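Local structure of Cif-like 1 wild-type (Burkholderia cenocepacia, 7JQX) at residues F26-A31 with H39-G44; H55-T60 with A189-F194; V120-G125 with M145-V150; P151-W156 with R268-D273. The protein probably hydrolyses epoxides to diols, as a Cif-like epoxide hydrolase with the alpha/beta hydrolase fold that assembles into octamers. All coordinates share one frame; numbering follows the deposited sequence.

Contact 1, the hairpin of strands 26-32 and 37-43, comes first along the chain and forms one edge of its alpha/beta hydrolase sheet within this chain. Contact 3 joins neighbouring strands 117-122 and 140-146 near the chain's centre, about 21 Å from contact 1 between centres. Contact 2 ties the loop after strand 50-54 to helix 187-198 and touches contact 3, about 15 Å between centres, through Trp-57 and Gln-59. Contact 4, its centre about 12 Å from that of contact 3, packs against it through Leu-270 and Trp-156. In sequence, contacts 2 and 4 interleave. Contacts 2 and 3 probably border the catalytic centre; contacts 1 and 4 are packing on opposite sides of the chain's centre.

Contact 1 (F26-A31 with H39-G44); sequences FSRRYA and HYVTGG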
loop_
_atom_site.group_PDB
_atom_site.type_symbol
_atom_site.label_atom_id
_atom_site.label_comp_id
_atom_site.label_asym_id
_atom_site.label_seq_id
_atom_site.Cartn_x
_atom_site.Cartn_y
_atom_site.Cartn_z
ATOM N N PHE A 26 24.766 -9.336 31.035
ATOM C CA PHE A 26 25.237 -9.196 29.685
ATOM C C PHE A 26 24.989 -7.770 29.252
ATOM O O PHE A 26 24.120 -7.078 29.776
ATOM C CB PHE A 26 24.521 -10.220 28.795
ATOM C CG PHE A 26 24.876 -11.660 29.131
ATOM C CD1 PHE A 26 26.048 -12.206 28.656
ATOM C CD2 PHE A 26 24.045 -12.458 29.913
ATOM C CE1 PHE A 26 26.404 -13.492 28.958
ATOM C CE2 PHE A 26 24.400 -13.766 30.218
ATOM C CZ PHE A 26 25.579 -14.280 29.740
ATOM N N SER A 27 25.789 -7.351 28.298
ATOM C CA SER A 27 25.805 -6.000 27.796
ATOM C C SER A 27 25.935 -6.058 26.294
ATOM O O SER A 27 26.556 -6.975 25.753
ATOM C CB SER A 27 26.984 -5.219 28.378
ATOM O OG SER A 27 27.042 -5.424 29.768
ATOM N N ARG A 28 25.386 -5.048 25.645
ATOM C CA ARG A 28 25.525 -4.850 24.214
ATOM C C ARG A 28 26.667 -3.875 23.994
ATOM O O ARG A 28 26.779 -2.871 24.702
ATOM C CB ARG A 28 24.230 -4.298 23.616
ATOM C CG ARG A 28 23.058 -5.260 23.660
ATOM C CD ARG A 28 21.771 -4.669 23.053
ATOM N NE ARG A 28 22.048 -3.869 21.867
ATOM C CZ ARG A 28 21.202 -2.985 21.344
ATOM N NH1 ARG A 28 20.014 -2.783 21.906
ATOM N NH2 ARG A 28 21.541 -2.285 20.263
ATOM N N ARG A 29 27.531 -4.182 23.031
ATOM C CA ARG A 29 28.698 -3.351 22.770
ATOM C C ARG A 29 29.022 -3.350 21.275
ATOM O O ARG A 29 28.536 -4.178 20.498
ATOM C CB ARG A 29 29.909 -3.818 23.591
ATOM C CG ARG A 29 29.945 -3.250 25.015
ATOM C CD ARG A 29 30.755 -4.141 25.934
ATOM N NE ARG A 29 30.334 -4.033 27.338
ATOM C CZ ARG A 29 31.045 -4.478 28.378
ATOM N NH1 ARG A 29 32.225 -5.054 28.187
ATOM N NH2 ARG A 29 30.574 -4.356 29.615
ATOM N N TYR A 30 29.841 -2.388 20.874
ATOM C CA TYR A 30 30.278 -2.268 19.495
ATOM C C TYR A 30 31.789 -2.344 19.406
ATOM O O TYR A 30 32.505 -1.954 20.335
ATOM C CB TYR A 30 29.812 -0.961 18.874
ATOM C CG TYR A 30 28.317 -0.842 18.808
ATOM C CD1 TYR A 30 27.624 -0.200 19.815
ATOM C CD2 TYR A 30 27.591 -1.373 17.735
ATOM C CE1 TYR A 30 26.254 -0.073 19.782
ATOM C CE2 TYR A 30 26.201 -1.252 17.689
ATOM C CZ TYR A 30 25.544 -0.593 18.730
ATOM O OH TYR A 30 24.178 -0.450 18.737
ATOM N N ALA A 31 32.256 -2.860 18.276
ATOM C CA ALA A 31 33.668 -2.872 17.936
ATOM C C ALA A 31 33.810 -2.259 16.555
ATOM O O ALA A 31 33.185 -2.734 15.599
ATOM C CB ALA A 31 34.238 -4.292 17.955
ATOM N N HIS A 39 28.424 -5.376 16.094
ATOM C CA HIS A 39 27.701 -5.427 17.357
ATOM C C HIS A 39 27.878 -6.805 17.983
ATOM O O HIS A 39 27.906 -7.821 17.278
ATOM C CB HIS A 39 26.219 -5.113 17.119
ATOM C CG HIS A 39 25.344 -5.266 18.330
ATOM N ND1 HIS A 39 24.463 -6.315 18.480
ATOM C CD2 HIS A 39 25.190 -4.487 19.426
ATOM C CE1 HIS A 39 23.811 -6.183 19.621
ATOM N NE2 HIS A 39 24.238 -5.086 20.217
ATOM N N TYR A 40 28.016 -6.840 19.308
ATOM C CA TYR A 40 28.119 -8.113 20.008
ATOM C C TYR A 40 27.584 -7.947 21.417
ATOM O O TYR A 40 27.410 -6.833 21.908
ATOM C CB TYR A 40 29.557 -8.645 20.036
ATOM C CG TYR A 40 30.507 -7.772 20.812
ATOM C CD1 TYR A 40 31.049 -6.620 20.236
ATOM C CD2 TYR A 40 30.866 -8.091 22.130
ATOM C CE1 TYR A 40 31.914 -5.813 20.944
ATOM C CE2 TYR A 40 31.729 -7.290 22.847
ATOM C CZ TYR A 40 32.253 -6.156 22.252
ATOM O OH TYR A 40 33.118 -5.361 22.968
ATOM N N VAL A 41 27.291 -9.071 22.052
ATOM C CA VAL A 41 26.829 -9.098 23.431
ATOM C C VAL A 41 27.791 -9.952 24.240
ATOM O O VAL A 41 28.183 -11.036 23.796
ATOM C CB VAL A 41 25.392 -9.643 23.526
ATOM C CG1 VAL A 41 24.906 -9.634 24.995
ATOM C CG2 VAL A 41 24.481 -8.833 22.613
ATOM N N THR A 42 28.166 -9.477 25.426
ATOM C CA THR A 42 29.205 -10.143 26.196
ATOM C C THR A 42 28.850 -10.168 27.678
ATOM O O THR A 42 28.143 -9.291 28.187
ATOM C CB THR A 42 30.590 -9.479 25.995
ATOM O OG1 THR A 42 31.626 -10.375 26.422
ATOM C CG2 THR A 42 30.721 -8.177 26.763
ATOM N N GLY A 43 29.336 -11.208 28.352
ATOM C CA GLY A 43 29.203 -11.358 29.793
ATOM C C GLY A 43 30.156 -12.431 30.281
ATOM O O GLY A 43 30.862 -13.068 29.497
ATOM N N GLY A 44 30.154 -12.650 31.594
ATOM C CA GLY A 44 31.057 -13.603 32.202
ATOM C C GLY A 44 32.333 -12.932 32.669
ATOM O O GLY A 44 32.551 -11.739 32.441
HETATM O O HOH W 1 28.754 -7.209 30.575
HETATM O O HOH W 2 33.690 -5.593 25.784
HETATM O O HOH W 3 34.061 -3.111 22.019
#
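His-39 engages two residues of the facing strand. Its NE2 accepts a hydrogen bond from Arg-28 NE at 3.0 Å, the guanidinium plane standing 80° from the imidazole; the arginine chain folds at its third torsion (39°), which brings NE to the ring. Carbon CD2 of the histidine lies over one face of the Tyr-30 ring, 3.8 Å from its CE2. Because ND1 is bonded to Asp-82, the imidazole is held by both nitrogens.

Tyr-40 turns to the other face of the sheet. Its backbone makes a reciprocal pair of hydrogen bonds with Arg-29, and with CG between the backbone N and the carbonyl carbon (chi1 64°) its ring receives Arg-29 CB over its face in a CH-pi contact, 4.0 Å from the centroid. Two waters meet its OH: one leads to Arg-29 NH1, the other to Tyr-30 O. Hydrogen-bonded pairs alternate with non-hydrogen-bonded ones, as in an antiparallel beta hairpin, here the edge of the central sheet within this chain, with strand 77-82 running beside 37-43.

Val-41 returns to the face of His-39, where CG1 lies 3.9 Å from Phe-26 CB and CG2 4.0 Å from Arg-28 CG; helix 68-73 covers this side through Met-68. Thr-42 again pairs through both backbone bonds, with Ser-27, while its CG2 sits over a face of the Arg-29 guanidinium, 3.7 Å from NH1, and its OG1 bonds to Val-78 O. A water joins Thr-42 O to Ser-27 OG, which also meets Gly-12 N of a second subunit. At Gly-43 the Phe-26 ring presses against bare backbone, CD1 reaching the glycine N at 3.4 Å.

Contact 2 (H55-T60 with A189-F194); sequences HGWPQT and AYILDF
Trp-57 drives the far edge of its indole onto the face of the Phe-194 ring, a T-shaped (edge-to-face) pair with planes 79° apart. The atom in front is CZ3, which stands over the centre of the phenyl ring and lies 3.7 Å from Phe-194 CE2. Next to it, Trp-57 CH2 comes within 3.7 Å of Tyr-190 CE2, the two rings meeting at their edges. One indole therefore reaches two aromatic side chains a helical turn apart. Both hold CG opposite their backbone N (chi1 -176° for Tyr-190 and -168° for Phe-194), which sends their rings out to the tryptophan; Tyr-190 OH turns to His-173.

Pro-58, preceded by a cis peptide bond, folds its ring back so that CB lies 3.5 Å above the indole plane, over its centre. The same ring slides along Ile-191, with Pro-58 CG 3.8 Å from Ile-191 CG2.

The HGWP sequence with its cis proline matches the HGXP motif of epoxide hydrolases, and helix 187-198 lies among the helices between strands 140-146 and 250-255, which correspond to the cap of related enzymes. Within the loop, Gly-56 O accepts from His-55 ND1 at 2.9 Å and from Gln-59 N, on opposite faces of its carbonyl plane, while Gly-56 N gives to Gln-59 OE1. Trp-57 N hydrogen-bonds to Asp-123 OD1, consistent with that N-H being part of an oxyanion hole, as in related epoxide hydrolases.

With no hydrogen bond across it, the contact depends on shape and apolar burial, the edge-to-face pair supplying direction.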
loop_
_atom_site.group_PDB
_atom_site.type_symbol
_atom_site.label_atom_id
_atom_site.label_comp_id
_atom_site.label_asym_id
_atom_site.label_seq_id
_atom_site.Cartn_x
_atom_site.Cartn_y
_atom_site.Cartn_z
ATOM N N HIS A 55 26.047 -16.891 15.013
ATOM C CA HIS A 55 24.735 -17.295 14.526
ATOM C C HIS A 55 24.779 -17.565 13.020
ATOM O O HIS A 55 25.800 -17.387 12.352
ATOM C CB HIS A 55 23.723 -16.193 14.796
ATOM C CG HIS A 55 24.073 -14.911 14.117
ATOM N ND1 HIS A 55 23.721 -14.643 12.811
ATOM C CD2 HIS A 55 24.783 -13.840 14.546
ATOM C CE1 HIS A 55 24.187 -13.452 12.471
ATOM N NE2 HIS A 55 24.828 -12.940 13.509
ATOM N N GLY A 56 23.634 -17.962 12.474
ATOM C CA GLY A 56 23.492 -18.124 11.034
ATOM C C GLY A 56 22.385 -17.246 10.479
ATOM O O GLY A 56 22.067 -16.220 11.094
ATOM N N TRP A 57 21.785 -17.619 9.323
ATOM C CA TRP A 57 20.653 -16.966 8.658
ATOM C C TRP A 57 19.368 -17.734 8.941
ATOM O O TRP A 57 19.363 -18.967 8.889
ATOM C CB TRP A 57 20.855 -16.881 7.138
ATOM C CG TRP A 57 19.873 -15.952 6.443
ATOM C CD1 TRP A 57 20.094 -14.670 6.064
ATOM C CD2 TRP A 57 18.522 -16.251 6.062
ATOM N NE1 TRP A 57 18.970 -14.142 5.478
ATOM C CE2 TRP A 57 17.991 -15.093 5.468
ATOM C CE3 TRP A 57 17.711 -17.390 6.174
ATOM C CZ2 TRP A 57 16.681 -15.034 4.983
ATOM C CZ3 TRP A 57 16.414 -17.332 5.697
ATOM C CH2 TRP A 57 15.913 -16.163 5.102
ATOM N N PRO A 58 18.251 -17.061 9.281
ATOM C CA PRO A 58 18.095 -15.624 9.526
ATOM C C PRO A 58 18.142 -15.306 11.021
ATOM O O PRO A 58 17.073 -15.221 11.629
ATOM C CB PRO A 58 16.695 -15.343 8.972
ATOM C CG PRO A 58 15.929 -16.661 9.287
ATOM C CD PRO A 58 16.966 -17.765 9.462
ATOM N N GLN A 59 19.335 -15.138 11.601
ATOM C CA GLN A 59 19.489 -15.013 13.043
ATOM C C GLN A 59 20.339 -13.799 13.397
ATOM O O GLN A 59 20.838 -13.074 12.530
ATOM C CB GLN A 59 20.107 -16.274 13.653
ATOM C CG GLN A 59 19.449 -17.540 13.220
ATOM C CD GLN A 59 20.091 -18.737 13.849
ATOM O OE1 GLN A 59 21.297 -18.882 13.806
ATOM N NE2 GLN A 59 19.291 -19.597 14.448
ATOM N N THR A 60 20.439 -13.568 14.711
ATOM C CA THR A 60 21.307 -12.597 15.357
ATOM C C THR A 60 21.941 -13.273 16.570
ATOM O O THR A 60 21.713 -14.463 16.826
ATOM C CB THR A 60 20.528 -11.380 15.842
ATOM O OG1 THR A 60 19.654 -11.800 16.903
ATOM C CG2 THR A 60 19.728 -10.748 14.714
ATOM N N ALA A 189 6.526 -12.616 7.589
ATOM C CA ALA A 189 5.834 -13.795 7.077
ATOM C C ALA A 189 6.823 -14.783 6.459
ATOM O O ALA A 189 6.693 -16.000 6.631
ATOM C CB ALA A 189 4.778 -13.381 6.047
ATOM N N TYR A 190 7.831 -14.270 5.760
ATOM C CA TYR A 190 8.809 -15.133 5.109
ATOM C C TYR A 190 9.670 -15.865 6.134
ATOM O O TYR A 190 9.878 -17.081 6.028
ATOM C CB TYR A 190 9.684 -14.301 4.177
ATOM C CG TYR A 190 10.683 -15.089 3.364
ATOM C CD1 TYR A 190 10.289 -15.805 2.237
ATOM C CD2 TYR A 190 12.023 -15.102 3.712
ATOM C CE1 TYR A 190 11.218 -16.514 1.478
ATOM C CE2 TYR A 190 12.946 -15.797 2.974
ATOM C CZ TYR A 190 12.541 -16.507 1.859
ATOM O OH TYR A 190 13.478 -17.193 1.128
ATOM N N ILE A 191 10.171 -15.135 7.135
ATOM C CA ILE A 191 11.109 -15.725 8.077
ATOM C C ILE A 191 10.407 -16.626 9.076
ATOM O O ILE A 191 10.961 -17.653 9.465
ATOM C CB ILE A 191 11.937 -14.627 8.757
ATOM C CG1 ILE A 191 13.034 -14.176 7.786
ATOM C CG2 ILE A 191 12.512 -15.107 10.127
ATOM C CD1 ILE A 191 13.652 -12.828 8.125
ATOM N N LEU A 192 9.203 -16.319 9.473
ATOM C CA LEU A 192 8.491 -17.203 10.346
ATOM C C LEU A 192 8.222 -18.512 9.634
ATOM O O LEU A 192 8.379 -19.536 10.192
ATOM C CB LEU A 192 7.180 -16.608 10.777
ATOM C CG LEU A 192 7.001 -15.770 12.014
ATOM C CD1 LEU A 192 7.007 -16.635 13.215
ATOM C CD2 LEU A 192 8.080 -14.753 12.153
ATOM N N ASP A 193 7.758 -18.463 8.400
ATOM C CA ASP A 193 7.511 -19.687 7.642
ATOM C C ASP A 193 8.790 -20.511 7.517
ATOM O O ASP A 193 8.784 -21.726 7.719
ATOM C CB ASP A 193 6.945 -19.344 6.263
ATOM C CG ASP A 193 6.391 -20.565 5.546
ATOM O OD1 ASP A 193 5.199 -20.868 5.741
ATOM O OD2 ASP A 193 7.156 -21.236 4.813
ATOM N N PHE A 194 9.897 -19.850 7.174
ATOM C CA PHE A 194 11.203 -20.499 7.111
ATOM C C PHE A 194 11.572 -21.160 8.443
ATOM O O PHE A 194 12.057 -22.294 8.475
ATOM C CB PHE A 194 12.243 -19.456 6.708
ATOM C CG PHE A 194 13.564 -20.029 6.324
ATOM C CD1 PHE A 194 14.480 -20.424 7.298
ATOM C CD2 PHE A 194 13.921 -20.136 4.992
ATOM C CE1 PHE A 194 15.718 -20.953 6.942
ATOM C CE2 PHE A 194 15.164 -20.662 4.623
ATOM C CZ PHE A 194 16.059 -21.065 5.584
#

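Contact 3 (V120-G125 with M145-V150); sequences VGRDIG and MLDVPV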
loop_
_atom_site.group_PDB
_atom_site.type_symbol
_atom_site.label_atom_id
_atom_site.label_comp_id
_atom_site.label_asym_id
_atom_site.label_seq_id
_atom_site.Cartn_x
_atom_site.Cartn_y
_atom_site.Cartn_z
ATOM N N VAL A 120 32.161 -21.477 18.584
ATOM C CA VAL A 120 30.934 -22.212 18.282
ATOM C C VAL A 120 30.228 -21.469 17.132
ATOM O O VAL A 120 30.059 -20.268 17.187
ATOM C CB VAL A 120 29.994 -22.302 19.498
ATOM C CG1 VAL A 120 28.808 -23.212 19.189
ATOM C CG2 VAL A 120 30.753 -22.780 20.753
ATOM N N GLY A 121 29.828 -22.242 16.118
ATOM C CA GLY A 121 29.103 -21.648 14.993
ATOM C C GLY A 121 27.953 -22.553 14.587
ATOM O O GLY A 121 27.965 -23.761 14.829
ATOM N N ARG A 122 26.908 -21.928 14.024
ATOM C CA ARG A 122 25.843 -22.684 13.366
ATOM C C ARG A 122 25.496 -22.012 12.036
ATOM O O ARG A 122 25.632 -20.795 11.891
ATOM C CB ARG A 122 24.607 -22.854 14.280
ATOM C CG ARG A 122 23.657 -21.673 14.384
ATOM C CD ARG A 122 22.315 -22.130 14.998
ATOM N NE ARG A 122 21.629 -23.059 14.109
ATOM C CZ ARG A 122 21.059 -22.701 12.957
ATOM N NH1 ARG A 122 21.081 -21.420 12.562
ATOM N NH2 ARG A 122 20.470 -23.623 12.189
ATOM N N ASP A 123 25.101 -22.826 11.045
ATOM C CA ASP A 123 24.726 -22.371 9.694
ATOM C C ASP A 123 25.797 -21.477 9.049
ATOM O O ASP A 123 26.950 -21.903 8.925
ATOM C CB ASP A 123 23.359 -21.670 9.740
ATOM C CG ASP A 123 22.848 -21.287 8.360
ATOM O OD1 ASP A 123 22.744 -20.071 8.078
ATOM O OD2 ASP A 123 22.589 -22.190 7.549
ATOM N N ILE A 124 25.450 -20.261 8.603
ATOM C CA ILE A 124 26.479 -19.381 8.050
ATOM C C ILE A 124 27.591 -19.184 9.072
ATOM O O ILE A 124 28.767 -19.069 8.712
ATOM C CB ILE A 124 25.892 -18.019 7.624
ATOM C CG1 ILE A 124 24.840 -18.175 6.529
ATOM C CG2 ILE A 124 27.010 -17.089 7.131
ATOM C CD1 ILE A 124 25.432 -18.568 5.189
ATOM N N GLY A 125 27.242 -19.156 10.362
ATOM C CA GLY A 125 28.248 -18.952 11.388
ATOM C C GLY A 125 29.227 -20.101 11.517
ATOM O O GLY A 125 30.385 -19.890 11.890
ATOM N N MET A 145 30.651 -27.310 16.002
ATOM C CA MET A 145 30.011 -27.114 14.713
ATOM C C MET A 145 28.585 -27.627 14.790
ATOM O O MET A 145 28.374 -28.812 15.052
ATOM C CB MET A 145 30.791 -27.851 13.624
ATOM C CG MET A 145 32.173 -27.294 13.411
ATOM S SD MET A 145 33.076 -28.168 12.114
ATOM C CE MET A 145 33.447 -26.801 11.036
ATOM N N LEU A 146 27.612 -26.753 14.545
ATOM C CA LEU A 146 26.212 -27.110 14.730
ATOM C C LEU A 146 25.422 -27.022 13.431
ATOM O O LEU A 146 25.645 -26.124 12.613
ATOM C CB LEU A 146 25.515 -26.203 15.771
ATOM C CG LEU A 146 26.122 -25.757 17.109
ATOM C CD1 LEU A 146 25.055 -25.074 17.984
ATOM C CD2 LEU A 146 26.776 -26.885 17.851
ATOM N N ASP A 147 24.487 -27.971 13.277
ATOM C CA ASP A 147 23.294 -27.894 12.430
ATOM C C ASP A 147 23.459 -27.957 10.901
ATOM O O ASP A 147 22.604 -28.545 10.225
ATOM C CB ASP A 147 22.534 -26.626 12.804
ATOM C CG ASP A 147 22.077 -26.634 14.254
ATOM O OD1 ASP A 147 21.845 -27.732 14.818
ATOM O OD2 ASP A 147 21.945 -25.537 14.828
ATOM N N VAL A 148 24.483 -27.323 10.334
ATOM C CA VAL A 148 24.600 -27.185 8.879
ATOM C C VAL A 148 25.985 -27.621 8.404
ATOM O O VAL A 148 26.981 -27.351 9.090
ATOM C CB VAL A 148 24.297 -25.738 8.452
ATOM C CG1 VAL A 148 24.440 -25.558 6.943
ATOM C CG2 VAL A 148 22.888 -25.315 8.876
ATOM N N PRO A 149 26.109 -28.298 7.264
ATOM C CA PRO A 149 27.437 -28.599 6.710
ATOM C C PRO A 149 28.072 -27.379 6.048
ATOM O O PRO A 149 27.390 -26.433 5.659
ATOM C CB PRO A 149 27.137 -29.682 5.670
ATOM C CG PRO A 149 25.735 -29.326 5.209
ATOM C CD PRO A 149 25.030 -28.924 6.471
ATOM N N VAL A 150 29.398 -27.411 5.914
ATOM C CA VAL A 150 30.079 -26.265 5.308
ATOM C C VAL A 150 30.321 -26.516 3.825
ATOM O O VAL A 150 30.439 -27.676 3.400
ATOM C CB VAL A 150 31.415 -25.920 5.997
ATOM C CG1 VAL A 150 31.211 -25.529 7.479
ATOM C CG2 VAL A 150 32.431 -27.048 5.826
#
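Arg-122 reaches across to Asp-147 in a buried salt bridge, its NE only 2.6 Å from OD2. The segment 120-125 carries the GxDxG sequence of what is probably the nucleophile elbow of an alpha/beta hydrolase, where strand 117-122 turns sharply into helix 124-135 beside the parallel strand 140-146. The carboxylate oxygen lies at the edge of the guanidinium, 7° out of its plane, and uses its anti lone pair; the two planes are 47° apart. A turn about the CG-CD bond of Arg-122 (chi3 -65°) presents NE to the aspartate.

Beside this pair, Val-148 lies against Asp-123, probably the nucleophile: CG2 comes within 3.4 Å of Asp-123 OD2, the two side chains lying side by side and pointing the same way. Asp-123 has a positive phi, the strained backbone expected at such an elbow.

Behind these side chains the strands are joined by a bond from Leu-146 N to Gly-121 O at 3.0 Å, and Arg-122 CB packs on Leu-146 CB at 3.8 Å.

The next shell fixes the arginine from its remaining nitrogens. NH2 donates to His-284 O and NH1 weakly to Gln-59 OE1, while Asp-147 OD2 takes a further weak bond from Leu-286 N. Asp-147 itself sits at the centre of a classic gamma-turn, in which Val-148 N donates to Leu-146 O at 2.8 Å.

Contact 4 (P151-W156 with R268-D273); sequences PGTRIW and RELALD
Glu-269 points its extended side chain at the start of the helix that begins with Arg-154, and the arginine crosses it at a slant. Their carboxylate and guanidinium planes are 48° apart, with Glu-269 CG over one face of the guanidinium. OE2 takes the backbone N of Arg-154 on its syn lone pair, 3.0 Å away with an N-H...O angle of 161°. OE1 meets Arg-154 NE in a salt bridge whose hydrogen bond is weak, at 3.4 Å.

The motif is an N-cap: Thr-153 OG1 accepts from Trp-156 N at 3.2 Å and also bonds to Val-150 O, while the carboxylate from the loop after helix 262-268 serves the N-H of the first helical residue. A negative group at this end would probably be favoured by the helix dipole.

Thr-153 stands at about a right angle to both partners. Its CB lies 3.5 Å from Glu-269 OE2. With OG1 placed to reach Trp-156 N (chi1 60°), the methyl CG2 is turned to Leu-270 and meets its CD2 at 3.6 Å. Leu-270 also packs on Val-150 and on Tyr-130 of helix 124-135.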
loop_
_atom_site.group_PDB
_atom_site.type_symbol
_atom_site.label_atom_id
_atom_site.label_comp_id
_atom_site.label_asym_id
_atom_site.label_seq_id
_atom_site.Cartn_x
_atom_site.Cartn_y
_atom_site.Cartn_z
ATOM N N PRO A 151 30.418 -25.458 3.016
ATOM C CA PRO A 151 30.767 -25.633 1.602
ATOM C C PRO A 151 32.071 -26.397 1.437
ATOM O O PRO A 151 32.969 -26.327 2.275
ATOM C CB PRO A 151 30.897 -24.195 1.100
ATOM C CG PRO A 151 29.912 -23.443 1.965
ATOM C CD PRO A 151 30.076 -24.056 3.328
ATOM N N GLY A 152 32.154 -27.163 0.356
ATOM C CA GLY A 152 33.311 -27.975 0.072
ATOM C C GLY A 152 33.190 -29.428 0.484
ATOM O O GLY A 152 33.885 -30.269 -0.096
ATOM N N THR A 153 32.320 -29.744 1.448
ATOM C CA THR A 153 32.174 -31.108 1.930
ATOM C C THR A 153 31.291 -31.919 0.979
ATOM O O THR A 153 30.544 -31.364 0.173
ATOM C CB THR A 153 31.565 -31.109 3.334
ATOM O OG1 THR A 153 30.274 -30.487 3.280
ATOM C CG2 THR A 153 32.454 -30.326 4.303
ATOM N N ARG A 154 31.356 -33.249 1.095
ATOM C CA ARG A 154 30.496 -34.080 0.256
ATOM C C ARG A 154 29.051 -33.939 0.697
ATOM O O ARG A 154 28.142 -33.963 -0.135
ATOM C CB ARG A 154 30.926 -35.556 0.304
ATOM C CG ARG A 154 32.418 -35.720 0.237
ATOM C CD ARG A 154 32.942 -37.136 0.575
ATOM N NE ARG A 154 32.793 -37.455 1.989
ATOM C CZ ARG A 154 33.392 -38.433 2.673
ATOM N NH1 ARG A 154 33.010 -38.635 3.941
ATOM N NH2 ARG A 154 34.475 -39.066 2.198
ATOM N N ILE A 155 28.817 -33.746 2.002
ATOM C CA ILE A 155 27.447 -33.581 2.470
ATOM C C ILE A 155 26.846 -32.335 1.856
ATOM O O ILE A 155 25.684 -32.332 1.429
ATOM C CB ILE A 155 27.394 -33.510 4.007
ATOM C CG1 ILE A 155 28.054 -34.743 4.636
ATOM C CG2 ILE A 155 25.938 -33.374 4.467
ATOM C CD1 ILE A 155 27.220 -35.996 4.477
ATOM N N TRP A 156 27.664 -31.294 1.702
ATOM C CA TRP A 156 27.218 -30.084 1.034
ATOM C C TRP A 156 26.908 -30.362 -0.427
ATOM O O TRP A 156 25.824 -30.034 -0.918
ATOM C CB TRP A 156 28.305 -29.022 1.161
ATOM C CG TRP A 156 28.064 -27.776 0.409
ATOM C CD1 TRP A 156 28.411 -27.515 -0.880
ATOM C CD2 TRP A 156 27.436 -26.593 0.905
ATOM N NE1 TRP A 156 28.046 -26.238 -1.219
ATOM C CE2 TRP A 156 27.438 -25.651 -0.142
ATOM C CE3 TRP A 156 26.869 -26.241 2.132
ATOM C CZ2 TRP A 156 26.893 -24.370 -0.003
ATOM C CZ3 TRP A 156 26.323 -24.965 2.273
ATOM C CH2 TRP A 156 26.345 -24.045 1.207
ATOM N N ARG A 268 34.164 -34.824 9.887
ATOM C CA ARG A 268 35.315 -35.715 9.764
ATOM C C ARG A 268 36.093 -35.500 8.477
ATOM O O ARG A 268 37.271 -35.865 8.417
ATOM C CB ARG A 268 34.859 -37.163 9.853
ATOM C CG ARG A 268 34.447 -37.549 11.268
ATOM C CD ARG A 268 34.256 -39.039 11.395
ATOM N NE ARG A 268 34.041 -39.424 12.783
ATOM C CZ ARG A 268 32.957 -40.055 13.219
ATOM N NH1 ARG A 268 31.986 -40.374 12.368
ATOM N NH2 ARG A 268 32.855 -40.369 14.502
ATOM N N GLU A 269 35.493 -34.863 7.473
ATOM C CA GLU A 269 36.252 -34.470 6.298
ATOM C C GLU A 269 37.085 -33.232 6.561
ATOM O O GLU A 269 37.964 -32.906 5.757
ATOM C CB GLU A 269 35.327 -34.201 5.109
ATOM C CG GLU A 269 34.081 -35.064 5.029
ATOM C CD GLU A 269 33.133 -34.601 3.914
ATOM O OE1 GLU A 269 31.902 -34.869 3.998
ATOM O OE2 GLU A 269 33.627 -33.957 2.954
ATOM N N LEU A 270 36.851 -32.561 7.685
ATOM C CA LEU A 270 37.460 -31.280 7.986
ATOM C C LEU A 270 38.579 -31.362 9.007
ATOM O O LEU A 270 39.524 -30.569 8.933
ATOM C CB LEU A 270 36.387 -30.325 8.543
ATOM C CG LEU A 270 35.145 -29.993 7.742
ATOM C CD1 LEU A 270 34.717 -28.623 8.158
ATOM C CD2 LEU A 270 35.421 -29.981 6.248
ATOM N N ALA A 271 38.499 -32.313 9.934
ATOM C CA ALA A 271 39.349 -32.303 11.107
ATOM C C ALA A 271 39.763 -33.720 11.469
ATOM O O ALA A 271 39.068 -34.691 11.164
ATOM C CB ALA A 271 38.620 -31.637 12.293
ATOM N N LEU A 272 40.880 -33.818 12.194
ATOM C CA LEU A 272 41.429 -35.102 12.622
ATOM C C LEU A 272 40.823 -35.592 13.931
ATOM O O LEU A 272 40.653 -36.808 14.114
ATOM C CB LEU A 272 42.944 -34.987 12.834
ATOM C CG LEU A 272 43.945 -34.474 11.805
ATOM C CD1 LEU A 272 45.276 -34.142 12.491
ATOM C CD2 LEU A 272 44.163 -35.491 10.697
ATOM N N ASP A 273 40.482 -34.663 14.831
ATOM C CA ASP A 273 40.078 -34.956 16.207
ATOM C C ASP A 273 38.621 -34.535 16.380
ATOM O O ASP A 273 38.339 -33.361 16.645
ATOM C CB ASP A 273 41.009 -34.232 17.181
ATOM C CG ASP A 273 40.636 -34.442 18.621
ATOM O OD1 ASP A 273 39.827 -35.350 18.914
ATOM O OD2 ASP A 273 41.174 -33.693 19.468
#